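Local coordinates for protein Two-component response regulator yesN (Fusobacterium nucleatum, PDB 3LSG) that probably binds DNA sequence-specifically as a transcription factor of a two-component system, through its C-terminal AraC-type helix-turn-helix domain, at residues L52-M57 with K91-I96. Sequence-based numbering, arbitrary orientation.
Sequences LLQKRM and KKYYQI
Met57 packs against the Tyr93 ring, and this pair is the tight part of the contact. Met57 CB lies over one face of the ring, 3.9 Å from its centroid and 17° off the normal, a CH-pi contact. Next to it, Met57 CG sits 3.6 Å from Tyr93 CG. Met57 CG is anti to its own carbonyl carbon (chi1 -67°). The bend at chi2 (-54°) places the selenium of this selenomethionine, and the chain bends again at chi3. The selenium reaches the ring only obliquely, 5.4 Å from the centroid, as a Met-aromatic contact.

Tyr94 meets the same residue from another direction. Its CE2 touches Met57 CB at 3.8 Å. Met57 O lies near the plane of the Tyr94 ring, at its edge, and is 3.1 Å from Tyr94 OH; this is a weak hydrogen bond at best, since the proton has another acceptor within reach. Tyr93 CD2 stands over the centre of one Tyr94 ring face.

The looser, more exposed side is formed by Gln54 and Leu53. Gln54 CG touches Tyr93 OH at 3.4 Å, while the amide reaches on to bond Glu58 through NE2. Leu53 CD2 barely reaches Tyr93 CD1, at 4.5 Å.

The contact packs the first half of the long helix 48-66 against the C-terminal end of helix 83-94. In the AraC family a long helix links two helix-turn-helix units; helix 48-66 is consistent with this linker. Met57 continues inward onto Phe80, Phe86 and Phe90. Tyr94 also meets the rings of Phe90 and, from the short last helix 98-101, Tyr101.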
loop_
_atom_site.group_PDB
_atom_site.type_symbol
_atom_site.label_atom_id
_atom_site.label_comp_id
_atom_site.label_asym_id
_atom_site.label_seq_id
_atom_site.Cartn_x
_atom_site.Cartn_y
_atom_site.Cartn_z
ATOM N N LEU A 52 9.183 -1.100 -5.283
ATOM C CA LEU A 52 8.147 -0.465 -6.083
ATOM C C LEU A 52 7.984 0.999 -5.646
ATOM O O LEU A 52 7.917 1.896 -6.475
ATOM C CB LEU A 52 6.822 -1.217 -5.948
ATOM C CG LEU A 52 5.617 -0.534 -6.611
ATOM C CD1 LEU A 52 5.841 -0.231 -8.097
ATOM C CD2 LEU A 52 4.339 -1.365 -6.407
ATOM N N LEU A 53 7.945 1.222 -4.338
ATOM C CA LEU A 53 7.869 2.572 -3.800
ATOM C C LEU A 53 9.037 3.428 -4.306
ATOM O O LEU A 53 8.846 4.546 -4.769
ATOM C CB LEU A 53 7.830 2.535 -2.269
ATOM C CG LEU A 53 7.849 3.927 -1.631
ATOM C CD1 LEU A 53 6.592 4.701 -2.061
ATOM C CD2 LEU A 53 7.925 3.831 -0.115
ATOM N N GLN A 54 10.245 2.878 -4.267
ATOM C CA GLN A 54 11.410 3.630 -4.740
ATOM C C GLN A 54 11.304 4.054 -6.208
ATOM O O GLN A 54 11.641 5.176 -6.551
ATOM C CB GLN A 54 12.695 2.836 -4.537
ATOM C CG GLN A 54 13.889 3.464 -5.201
ATOM C CD GLN A 54 15.164 2.726 -4.883
ATOM O OE1 GLN A 54 15.128 1.619 -4.349
ATOM N NE2 GLN A 54 16.301 3.341 -5.194
ATOM N N LYS A 55 10.839 3.162 -7.078
ATOM C CA LYS A 55 10.666 3.538 -8.480
ATOM C C LYS A 55 9.682 4.704 -8.636
ATOM O O LYS A 55 9.906 5.625 -9.423
ATOM C CB LYS A 55 10.225 2.333 -9.313
ATOM C CG LYS A 55 11.272 1.234 -9.357
ATOM C CD LYS A 55 12.287 1.476 -10.459
ATOM C CE LYS A 55 11.610 1.337 -11.818
ATOM N NZ LYS A 55 12.580 1.100 -12.922
ATOM N N ARG A 56 8.589 4.654 -7.891
ATOM C CA ARG A 56 7.588 5.709 -7.932
ATOM C C ARG A 56 8.084 7.053 -7.368
ATOM O O ARG A 56 7.793 8.103 -7.939
ATOM C CB ARG A 56 6.322 5.252 -7.202
ATOM C CG ARG A 56 5.691 4.018 -7.855
ATOM C CD ARG A 56 4.490 3.495 -7.080
ATOM N NE ARG A 56 3.600 2.742 -7.971
ATOM C CZ ARG A 56 2.651 1.914 -7.551
ATOM N NH1 ARG A 56 2.462 1.710 -6.250
ATOM N NH2 ARG A 56 1.891 1.292 -8.433
HETATM N N MSE A 57 8.823 7.013 -6.263
HETATM C CA MSE A 57 9.382 8.230 -5.674
HETATM C C MSE A 57 10.435 8.873 -6.584
HETATM O O MSE A 57 10.504 10.099 -6.722
HETATM C CB MSE A 57 10.003 7.931 -4.299
HETATM C CG MSE A 57 9.000 7.524 -3.212
HETATM SE SE MSE A 57 7.532 8.794 -2.941
HETATM C CE MSE A 57 6.219 8.203 -4.256
ATOM N N LYS A 91 6.873 12.323 1.670
ATOM C CA LYS A 91 7.462 12.973 2.824
ATOM C C LYS A 91 8.240 11.972 3.683
ATOM O O LYS A 91 9.249 12.307 4.276
ATOM C CB LYS A 91 6.407 13.686 3.674
ATOM C CG LYS A 91 7.049 14.436 4.848
ATOM C CD LYS A 91 6.087 15.364 5.558
ATOM C CE LYS A 91 6.795 16.068 6.706
ATOM N NZ LYS A 91 5.854 16.808 7.579
ATOM N N LYS A 92 7.768 10.743 3.764
ATOM C CA LYS A 92 8.516 9.740 4.526
ATOM C C LYS A 92 9.791 9.363 3.784
ATOM O O LYS A 92 10.831 9.109 4.402
ATOM C CB LYS A 92 7.669 8.494 4.781
ATOM C CG LYS A 92 6.619 8.683 5.867
ATOM C CD LYS A 92 6.184 7.333 6.420
ATOM C CE LYS A 92 4.881 7.431 7.193
ATOM N NZ LYS A 92 3.718 7.611 6.284
ATOM N N TYR A 93 9.716 9.346 2.455
ATOM C CA TYR A 93 10.861 8.941 1.642
ATOM C C TYR A 93 11.936 10.048 1.559
ATOM O O TYR A 93 13.139 9.797 1.749
ATOM C CB TYR A 93 10.388 8.499 0.243
ATOM C CG TYR A 93 11.445 7.776 -0.577
ATOM C CD1 TYR A 93 11.567 6.385 -0.530
ATOM C CD2 TYR A 93 12.318 8.480 -1.381
ATOM C CE1 TYR A 93 12.534 5.721 -1.282
ATOM C CE2 TYR A 93 13.286 7.839 -2.127
ATOM C CZ TYR A 93 13.390 6.459 -2.083
ATOM O OH TYR A 93 14.363 5.831 -2.831
ATOM N N TYR A 94 11.505 11.279 1.309
ATOM C CA TYR A 94 12.459 12.374 1.125
ATOM C C TYR A 94 12.572 13.304 2.338
ATOM O O TYR A 94 13.378 14.239 2.340
ATOM C CB TYR A 94 12.096 13.164 -0.135
ATOM C CG TYR A 94 12.354 12.407 -1.425
ATOM C CD1 TYR A 94 13.666 12.115 -1.834
ATOM C CD2 TYR A 94 11.303 11.995 -2.241
ATOM C CE1 TYR A 94 13.916 11.440 -3.024
ATOM C CE2 TYR A 94 11.546 11.313 -3.436
ATOM C CZ TYR A 94 12.845 11.043 -3.824
ATOM O OH TYR A 94 13.079 10.361 -5.000
ATOM N N GLN A 95 11.761 13.041 3.365
ATOM C CA GLN A 95 11.732 13.850 4.580
ATOM C C GLN A 95 11.158 15.270 4.416
ATOM O O GLN A 95 11.060 16.007 5.395
ATOM C CB GLN A 95 13.120 13.872 5.239
ATOM C CG GLN A 95 13.670 12.437 5.514
ATOM C CD GLN A 95 14.986 12.447 6.301
ATOM O OE1 GLN A 95 15.614 13.497 6.486
ATOM N NE2 GLN A 95 15.406 11.272 6.766
ATOM N N ILE A 96 10.789 15.652 3.189
ATOM C CA ILE A 96 10.043 16.900 2.959
ATOM C C ILE A 96 8.884 16.635 1.979
ATOM O O ILE A 96 8.835 15.581 1.363
ATOM C CB ILE A 96 10.933 18.042 2.411
ATOM C CG1 ILE A 96 11.543 17.653 1.059
ATOM C CG2 ILE A 96 12.028 18.452 3.439
ATOM C CD1 ILE A 96 12.508 18.730 0.489
#